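Local coordinates for putative succinylglutamate desuccinylase / aspartoacylase (Shewanella amazonensis, PDB 3FMC), which is probably a zinc-dependent hydrolase acting on ester bonds, a putative member of the succinylglutamate desuccinylase / aspartoacylase family, at residues V47-L60 and R248-L262. Residues are numbered along the deposited sequence; the frame is centred on the assembly and turned at random.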
ATOM      1  N   VAL C  47      -3.277   4.260  18.379  1.00 11.46           N
ATOM      2  CA  VAL C  47      -4.047   5.431  18.763  1.00 13.32           C
ATOM      3  C   VAL C  47      -4.489   5.471  20.222  1.00 13.56           C
ATOM      4  O   VAL C  47      -4.829   6.518  20.707  1.00 11.81           O
ATOM      5  CB  VAL C  47      -5.246   5.668  17.789  1.00 13.34           C
ATOM      6  CG1 VAL C  47      -4.716   5.992  16.338  1.00  9.73           C
ATOM      7  CG2 VAL C  47      -6.247   4.495  17.764  1.00 11.29           C
ATOM      8  N   GLN C  48      -4.464   4.341  20.935  1.00 13.00           N
ATOM      9  CA  GLN C  48      -4.936   4.359  22.323  1.00 12.58           C
ATOM     10  C   GLN C  48      -4.153   5.324  23.214  1.00 12.98           C
ATOM     11  O   GLN C  48      -4.683   5.856  24.201  1.00 14.70           O
ATOM     12  CB  GLN C  48      -4.929   2.925  22.874  1.00 10.51           C
ATOM     13  CG  GLN C  48      -5.316   2.812  24.390  1.00 11.16           C
ATOM     14  CD  GLN C  48      -6.765   2.968  24.665  1.00 17.65           C
ATOM     15  OE1 GLN C  48      -7.525   3.564  23.895  1.00 13.62           O
ATOM     16  NE2 GLN C  48      -7.175   2.462  25.814  1.00 13.11           N
ATOM     17  N   GLY C  49      -2.881   5.563  22.896  1.00 12.02           N
ATOM     18  CA  GLY C  49      -2.071   6.505  23.645  1.00 14.19           C
ATOM     19  C   GLY C  49      -2.647   7.917  23.703  1.00 12.56           C
ATOM     20  O   GLY C  49      -2.412   8.634  24.675  1.00 12.80           O
ATOM     21  N   ASN C  50      -3.409   8.308  22.688  1.00 14.33           N
ATOM     22  CA  ASN C  50      -4.109   9.598  22.704  1.00 15.03           C
ATOM     23  C   ASN C  50      -5.190   9.597  23.800  1.00 11.05           C
ATOM     24  O   ASN C  50      -5.395  10.616  24.513  1.00 14.40           O
ATOM     25  CB  ASN C  50      -4.753   9.896  21.343  1.00 12.73           C
ATOM     26  CG  ASN C  50      -3.706  10.010  20.236  1.00 15.93           C
ATOM     27  OD1 ASN C  50      -2.757  10.745  20.389  1.00 12.72           O
ATOM     28  ND2 ASN C  50      -3.836   9.213  19.181  1.00 12.52           N
ATOM     29  N   ALA C  51      -5.891   8.474  23.908  1.00 12.01           N
ATOM     30  CA  ALA C  51      -6.957   8.311  24.914  1.00 13.40           C
ATOM     31  C   ALA C  51      -6.320   8.332  26.294  1.00 14.02           C
ATOM     32  O   ALA C  51      -6.918   8.878  27.263  1.00 12.39           O
ATOM     33  CB  ALA C  51      -7.753   6.960  24.685  1.00 11.95           C
ATOM     34  N   VAL C  52      -5.122   7.762  26.399  1.00 11.83           N
ATOM     35  CA  VAL C  52      -4.392   7.780  27.696  1.00 12.98           C
ATOM     36  C   VAL C  52      -3.980   9.217  28.081  1.00 14.54           C
ATOM     37  O   VAL C  52      -4.133   9.658  29.245  1.00 16.86           O
ATOM     38  CB  VAL C  52      -3.220   6.764  27.737  1.00 11.97           C
ATOM     39  CG1 VAL C  52      -2.429   6.911  29.044  1.00 10.87           C
ATOM     40  CG2 VAL C  52      -3.725   5.309  27.561  1.00 13.48           C
ATOM     41  N   ILE C  53      -3.456   9.969  27.110  1.00 12.99           N
ATOM     42  CA  ILE C  53      -3.073  11.357  27.335  1.00 13.25           C
ATOM     43  C   ILE C  53      -4.315  12.178  27.705  1.00 12.77           C
ATOM     44  O   ILE C  53      -4.299  12.991  28.664  1.00 14.76           O
ATOM     45  CB  ILE C  53      -2.287  11.941  26.130  1.00 11.20           C
ATOM     46  CG1 ILE C  53      -0.862  11.336  26.099  1.00 10.26           C
ATOM     47  CG2 ILE C  53      -2.220  13.460  26.167  1.00 11.30           C
ATOM     48  CD1 ILE C  53       0.055  11.850  24.946  1.00 12.19           C
ATOM     49  N   TYR C  54      -5.402  11.937  26.997  1.00 13.59           N
ATOM     50  CA  TYR C  54      -6.653  12.622  27.276  1.00 13.36           C
ATOM     51  C   TYR C  54      -7.060  12.405  28.757  1.00 16.98           C
ATOM     52  O   TYR C  54      -7.310  13.348  29.493  1.00 13.78           O
ATOM     53  CB  TYR C  54      -7.743  12.079  26.362  1.00 13.62           C
ATOM     54  CG  TYR C  54      -9.119  12.599  26.692  1.00 13.78           C
ATOM     55  CD1 TYR C  54      -9.486  13.907  26.346  1.00 16.94           C
ATOM     56  CD2 TYR C  54     -10.048  11.802  27.351  1.00 22.19           C
ATOM     57  CE1 TYR C  54     -10.715  14.398  26.654  1.00 18.78           C
ATOM     58  CE2 TYR C  54     -11.285  12.295  27.662  1.00 22.67           C
ATOM     59  CZ  TYR C  54     -11.613  13.599  27.317  1.00 22.29           C
ATOM     60  OH  TYR C  54     -12.860  14.081  27.595  1.00 26.70           O
ATOM     61  N   GLN C  55      -7.168  11.149  29.160  1.00 14.07           N
ATOM     62  CA  GLN C  55      -7.600  10.836  30.523  1.00 15.37           C
ATOM     63  C   GLN C  55      -6.618  11.378  31.549  1.00 14.59           C
ATOM     64  O   GLN C  55      -7.054  11.865  32.603  1.00 16.45           O
ATOM     65  CB  GLN C  55      -7.802   9.338  30.723  1.00 17.45           C
ATOM     66  CG  GLN C  55      -8.932   8.704  29.891  1.00 15.98           C
ATOM     67  CD  GLN C  55     -10.298   9.056  30.362  1.00 14.33           C
ATOM     68  OE1 GLN C  55     -10.501  10.124  30.899  1.00 17.50           O
ATOM     69  NE2 GLN C  55     -11.251   8.208  30.100  1.00 16.37           N
ATOM     70  N   LEU C  56      -5.325  11.315  31.265  1.00 13.77           N
ATOM     71  CA  LEU C  56      -4.314  11.799  32.189  1.00 16.34           C
ATOM     72  C   LEU C  56      -4.485  13.307  32.371  1.00 16.68           C
ATOM     73  O   LEU C  56      -4.456  13.828  33.499  1.00 17.87           O
ATOM     74  CB  LEU C  56      -2.903  11.444  31.716  1.00 16.85           C
ATOM     75  CG  LEU C  56      -1.721  11.785  32.641  1.00 17.56           C
ATOM     76  CD1 LEU C  56      -1.893  11.084  34.043  1.00 19.50           C
ATOM     77  CD2 LEU C  56      -0.395  11.398  31.960  1.00 17.04           C
HETATM   78  N   MSE C  57      -4.664  14.033  31.270  1.00 15.96           N
HETATM   79  CA  MSE C  57      -4.847  15.465  31.398  1.00 15.36           C
HETATM   80  C   MSE C  57      -6.118  15.807  32.195  1.00 15.67           C
HETATM   81  O   MSE C  57      -6.107  16.746  33.001  1.00 18.12           O
HETATM   82  CB  MSE C  57      -4.851  16.134  30.023  1.00 17.45           C
HETATM   83  CG  MSE C  57      -3.500  16.077  29.401  1.00 12.03           C
HETATM   84 SE   MSE C  57      -3.345  17.107  27.720  0.75 16.89          SE
HETATM   85  CE  MSE C  57      -4.767  16.409  26.709  1.00 19.60           C
ATOM     86  N   LYS C  58      -7.197  15.079  31.978  1.00 17.22           N
ATOM     87  CA  LYS C  58      -8.442  15.319  32.724  1.00 18.23           C
ATOM     88  C   LYS C  58      -8.224  15.124  34.232  1.00 21.24           C
ATOM     89  O   LYS C  58      -8.770  15.887  35.056  1.00 18.97           O
ATOM     90  CB  LYS C  58      -9.561  14.380  32.283  1.00 20.34           C
ATOM     91  CG  LYS C  58      -9.990  14.513  30.851  1.00 23.00           C
ATOM     92  CD  LYS C  58     -10.473  15.867  30.472  1.00 29.13           C
ATOM     93  CE  LYS C  58     -11.880  16.146  30.811  1.00 38.68           C
ATOM     94  NZ  LYS C  58     -12.224  17.422  30.071  1.00 41.65           N
ATOM     95  N   LEU C  59      -7.455  14.089  34.579  1.00 20.12           N
ATOM     96  CA  LEU C  59      -7.110  13.815  35.996  1.00 20.62           C
ATOM     97  C   LEU C  59      -6.168  14.870  36.572  1.00 21.16           C
ATOM     98  O   LEU C  59      -6.367  15.348  37.686  1.00 20.65           O
ATOM     99  CB  LEU C  59      -6.464  12.430  36.118  1.00 19.45           C
ATOM    100  CG  LEU C  59      -7.385  11.229  36.020  1.00 23.76           C
ATOM    101  CD1 LEU C  59      -6.609   9.935  35.850  1.00 19.43           C
ATOM    102  CD2 LEU C  59      -8.281  11.185  37.215  1.00 31.06           C
ATOM    103  N   LEU C  60      -5.148  15.242  35.801  1.00 19.07           N
ATOM    104  CA  LEU C  60      -4.130  16.185  36.233  1.00 19.44           C
ATOM    105  C   LEU C  60      -4.723  17.531  36.581  1.00 24.87           C
ATOM    106  O   LEU C  60      -4.188  18.242  37.425  1.00 23.82           O
ATOM    107  CB  LEU C  60      -3.035  16.353  35.220  1.00 18.87           C
ATOM    108  CG  LEU C  60      -2.002  15.228  35.217  1.00 16.45           C
ATOM    109  CD1 LEU C  60      -1.144  15.399  33.937  1.00 15.54           C
ATOM    110  CD2 LEU C  60      -1.142  15.204  36.497  1.00 19.57           C
ATOM    111  N   ARG C 248      -7.579   1.007  18.026  0.50 13.50           N
ATOM    112  CA  ARG C 248      -8.649   0.998  18.982  0.50 15.99           C
ATOM    113  C   ARG C 248      -8.523   2.144  19.961  0.50 12.77           C
ATOM    114  O   ARG C 248      -7.412   2.550  20.319  0.50 12.93           O
ATOM    115  CB  ARG C 248      -8.580  -0.297  19.767  0.50 15.49           C
ATOM    116  CG  ARG C 248      -7.278  -0.490  20.431  0.50 19.60           C
ATOM    117  CD  ARG C 248      -7.259  -1.685  21.346  0.50 30.98           C
ATOM    118  NE  ARG C 248      -7.656  -1.387  22.709  0.50 26.14           N
ATOM    119  CZ  ARG C 248      -6.867  -0.903  23.672  0.50 23.92           C
ATOM    120  NH1 ARG C 248      -5.579  -0.593  23.466  0.50  8.71           N
ATOM    121  NH2 ARG C 248      -7.405  -0.735  24.879  0.50 11.35           N
ATOM    122  N   ILE C 249      -9.685   2.646  20.381  1.00 14.19           N
ATOM    123  CA  ILE C 249      -9.801   3.676  21.421  1.00 12.73           C
ATOM    124  C   ILE C 249     -10.758   3.048  22.440  1.00 14.12           C
ATOM    125  O   ILE C 249     -11.813   2.558  22.059  1.00 13.75           O
ATOM    126  CB  ILE C 249     -10.436   4.958  20.906  1.00 15.90           C
ATOM    127  CG1 ILE C 249      -9.480   5.649  19.903  1.00 11.25           C
ATOM    128  CG2 ILE C 249     -10.812   5.932  22.074  1.00 16.69           C
ATOM    129  CD1 ILE C 249      -8.115   6.124  20.481  1.00 10.38           C
ATOM    130  N   ASP C 250     -10.317   2.974  23.687  1.00 14.64           N
ATOM    131  CA  ASP C 250     -11.149   2.458  24.791  1.00 14.01           C
ATOM    132  C   ASP C 250     -10.899   3.407  25.965  1.00 15.25           C
ATOM    133  O   ASP C 250      -9.911   3.329  26.667  1.00 14.84           O
ATOM    134  CB  ASP C 250     -10.819   1.014  25.111  1.00 16.50           C
ATOM    135  CG  ASP C 250     -11.634   0.455  26.253  1.00 18.96           C
ATOM    136  OD1 ASP C 250     -12.108   1.216  27.095  1.00 17.25           O
ATOM    137  OD2 ASP C 250     -11.785  -0.767  26.304  1.00 23.29           O
ATOM    138  N   LEU C 251     -11.804   4.353  26.133  1.00 12.39           N
ATOM    139  CA  LEU C 251     -11.633   5.405  27.156  1.00 16.50           C
ATOM    140  C   LEU C 251     -11.590   4.861  28.583  1.00 16.48           C
ATOM    141  O   LEU C 251     -10.741   5.271  29.381  1.00 16.13           O
ATOM    142  CB  LEU C 251     -12.680   6.506  26.984  1.00 13.79           C
ATOM    143  CG  LEU C 251     -12.434   7.399  25.763  1.00 24.20           C
ATOM    144  CD1 LEU C 251     -13.696   8.233  25.454  1.00 26.56           C
ATOM    145  CD2 LEU C 251     -11.253   8.251  26.039  1.00 17.62           C
ATOM    146  N   ASP C 252     -12.407   3.869  28.888  1.00 18.62           N
ATOM    147  CA  ASP C 252     -12.347   3.283  30.232  1.00 21.25           C
ATOM    148  C   ASP C 252     -11.019   2.613  30.487  1.00 19.95           C
ATOM    149  O   ASP C 252     -10.425   2.739  31.572  1.00 17.10           O
ATOM    150  CB  ASP C 252     -13.435   2.224  30.425  1.00 22.91           C
ATOM    151  CG  ASP C 252     -14.807   2.817  30.594  1.00 20.80           C
ATOM    152  OD1 ASP C 252     -14.916   4.022  30.874  1.00 31.23           O
ATOM    153  OD2 ASP C 252     -15.771   2.049  30.448  1.00 39.61           O
ATOM    154  N   ASP C 253     -10.543   1.859  29.497  1.00 17.95           N
ATOM    155  CA  ASP C 253      -9.251   1.196  29.669  1.00 18.31           C
ATOM    156  C   ASP C 253      -8.116   2.234  29.793  1.00 16.69           C
ATOM    157  O   ASP C 253      -7.194   2.082  30.597  1.00 18.53           O
ATOM    158  CB  ASP C 253      -9.010   0.225  28.502  1.00 17.75           C
ATOM    159  CG  ASP C 253      -7.985  -0.836  28.833  1.00 26.14           C
ATOM    160  OD1 ASP C 253      -7.948  -1.266  30.003  1.00 27.03           O
ATOM    161  OD2 ASP C 253      -7.267  -1.275  27.905  1.00 35.94           O
ATOM    162  N   ALA C 254      -8.191   3.306  29.002  1.00 15.37           N
ATOM    163  CA  ALA C 254      -7.206   4.401  29.054  1.00 14.28           C
ATOM    164  C   ALA C 254      -7.173   5.095  30.442  1.00 16.58           C
ATOM    165  O   ALA C 254      -6.128   5.577  30.894  1.00 14.57           O
ATOM    166  CB  ALA C 254      -7.512   5.419  27.945  1.00 14.23           C
ATOM    167  N   LEU C 255      -8.316   5.153  31.110  1.00 18.41           N
ATOM    168  CA  LEU C 255      -8.378   5.705  32.475  1.00 17.69           C
ATOM    169  C   LEU C 255      -7.512   4.869  33.427  1.00 16.02           C
ATOM    170  O   LEU C 255      -6.752   5.414  34.237  1.00 20.93           O
ATOM    171  CB  LEU C 255      -9.824   5.791  32.953  1.00 19.04           C
ATOM    172  CG  LEU C 255     -10.031   6.525  34.294  1.00 19.17           C
ATOM    173  CD1 LEU C 255      -9.379   7.974  34.352  1.00 18.17           C
ATOM    174  CD2 LEU C 255     -11.534   6.491  34.572  1.00 18.71           C
ATOM    175  N   GLU C 256      -7.630   3.551  33.346  0.50 18.57           N
ATOM    176  CA  GLU C 256      -6.790   2.657  34.156  0.50 17.99           C
ATOM    177  C   GLU C 256      -5.311   2.925  33.919  0.50 17.37           C
ATOM    178  O   GLU C 256      -4.516   3.035  34.852  0.50 14.99           O
ATOM    179  CB  GLU C 256      -7.120   1.179  33.852  0.50 18.72           C
ATOM    180  CG  GLU C 256      -5.994   0.211  34.245  0.50 23.90           C
ATOM    181  CD  GLU C 256      -6.359  -1.248  34.069  0.50 23.19           C
ATOM    182  OE1 GLU C 256      -7.313  -1.687  34.738  0.50 31.69           O
ATOM    183  OE2 GLU C 256      -5.661  -1.959  33.297  0.50 29.07           O
ATOM    184  N   ASP C 257      -4.929   3.054  32.652  1.00 16.32           N
ATOM    185  CA  ASP C 257      -3.533   3.323  32.330  1.00 17.01           C
ATOM    186  C   ASP C 257      -3.085   4.670  32.946  1.00 15.18           C
ATOM    187  O   ASP C 257      -1.998   4.794  33.519  1.00 15.28           O
ATOM    188  CB  ASP C 257      -3.349   3.408  30.810  1.00 16.50           C
ATOM    189  CG  ASP C 257      -3.745   2.139  30.103  1.00 16.63           C
ATOM    190  OD1 ASP C 257      -3.631   1.028  30.699  1.00 16.52           O
ATOM    191  OD2 ASP C 257      -4.182   2.240  28.940  1.00 19.22           O
ATOM    192  N   ALA C 258      -3.925   5.684  32.791  1.00 15.04           N
ATOM    193  CA  ALA C 258      -3.611   7.026  33.329  1.00 14.63           C
ATOM    194  C   ALA C 258      -3.449   6.976  34.864  1.00 16.13           C
ATOM    195  O   ALA C 258      -2.561   7.630  35.434  1.00 17.42           O
ATOM    196  CB  ALA C 258      -4.719   7.996  32.932  1.00 13.68           C
ATOM    197  N   GLU C 259      -4.255   6.138  35.519  1.00 16.82           N
ATOM    198  CA  GLU C 259      -4.186   6.010  36.994  1.00 18.29           C
ATOM    199  C   GLU C 259      -2.857   5.396  37.425  1.00 17.88           C
ATOM    200  O   GLU C 259      -2.238   5.799  38.424  1.00 13.43           O
ATOM    201  CB  GLU C 259      -5.414   5.258  37.506  1.00 18.86           C
ATOM    202  CG  GLU C 259      -6.689   6.102  37.451  1.00 17.88           C
ATOM    203  CD  GLU C 259      -7.969   5.274  37.700  1.00 29.10           C
ATOM    204  OE1 GLU C 259      -7.899   4.024  37.767  1.00 37.84           O
ATOM    205  OE2 GLU C 259      -9.057   5.871  37.791  1.00 35.31           O
ATOM    206  N   GLY C 260      -2.351   4.456  36.639  1.00 14.54           N
ATOM    207  CA  GLY C 260      -1.026   3.899  36.891  1.00 15.42           C
ATOM    208  C   GLY C 260       0.089   4.909  36.711  1.00 15.85           C
ATOM    209  O   GLY C 260       1.008   4.976  37.496  1.00 17.59           O
ATOM    210  N   ILE C 261       0.029   5.684  35.629  1.00 17.27           N
ATOM    211  CA  ILE C 261       1.002   6.740  35.384  1.00 14.51           C
ATOM    212  C   ILE C 261       0.992   7.695  36.582  1.00 15.33           C
ATOM    213  O   ILE C 261       2.044   8.075  37.077  1.00 15.04           O
ATOM    214  CB  ILE C 261       0.687   7.491  34.089  1.00 18.32           C
ATOM    215  CG1 ILE C 261       0.907   6.548  32.881  1.00 17.46           C
ATOM    216  CG2 ILE C 261       1.565   8.752  33.966  1.00 17.49           C
ATOM    217  CD1 ILE C 261       0.510   7.107  31.518  1.00 16.20           C
ATOM    218  N   LEU C 262      -0.183   8.055  37.055  1.00 16.69           N
ATOM    219  CA  LEU C 262      -0.260   8.941  38.248  1.00 16.87           C
ATOM    220  C   LEU C 262       0.458   8.356  39.455  1.00 16.00           C
ATOM    221  O   LEU C 262       1.104   9.104  40.204  1.00 18.07           O
ATOM    222  CB  LEU C 262      -1.697   9.280  38.594  1.00 16.80           C
ATOM    223  CG  LEU C 262      -2.482  10.329  37.820  1.00 28.55           C
ATOM    224  CD1 LEU C 262      -3.940  10.290  38.356  1.00 24.12           C
ATOM    225  CD2 LEU C 262      -1.852  11.691  38.006  1.00 26.00           C
TER
HETATM  226  O   HOH W   1      -4.934   1.606  19.799  1.00 12.80           O
HETATM  227  O   HOH W   2      -5.273   0.673  27.128  1.00 13.77           O
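Helix 48-60 packs on helix 251-262 with a closest approach of 8.0 Å between the axes and 61° between their directions; the closest CA atoms are those of Val52 and Ala254, 4.6 Å apart. Ala254 CB lies 3.6 Å from Ala51 CB, in a hole made by Gln48, Ala51, Val52 and Gln55. Ala258 fills the next hole, among Val52, Gln55, Leu56 and Leu59. Further along, Leu59 CD1 wedges between Leu255 CD1 and Leu262 CD1.

Gln48 grips the turn before the second helix with both ends of its amide. Gln48 OE1 accepts from Asp250 N at 2.9 Å, and Gln48 NE2 donates to Asp250 O at 3.0 Å, close to its own amide plane. CG anti to the backbone N (chi1 176°) and a bend at chi2 bring Gln48 CD over one face of the Arg248 guanidinium in one of its two conformers, the planes tilted 50° apart. A water accepts from Gln48 NE2 and lies within hydrogen-bonding distance of Asp253 OD2 and Asp257 OD2. With an alanine in place of Gln48, Asp250 N would probably lose its side-chain acceptor, and a gap would probably open beside the guanidinium. Asp250 caps the helix: its OD1 accepts from Asp253 N. In the same conformer Arg248 NH2 forms a salt bridge with Asp253 OD2, and NH1 is hydrogen-bonded to Ser245 O and Leu243 O; Lys179 pairs with Asp253 and Asp257. Gln55 NE2 donates to Leu251 O at 3.1 Å, from above the carbonyl plane.

Strand 167-174 lies under both helices, strands 36-40 and 69-72 under helix 48-60. This is knobs-into-holes packing of helices on a beta-sheet, as in zinc carboxypeptidase-like enzymes.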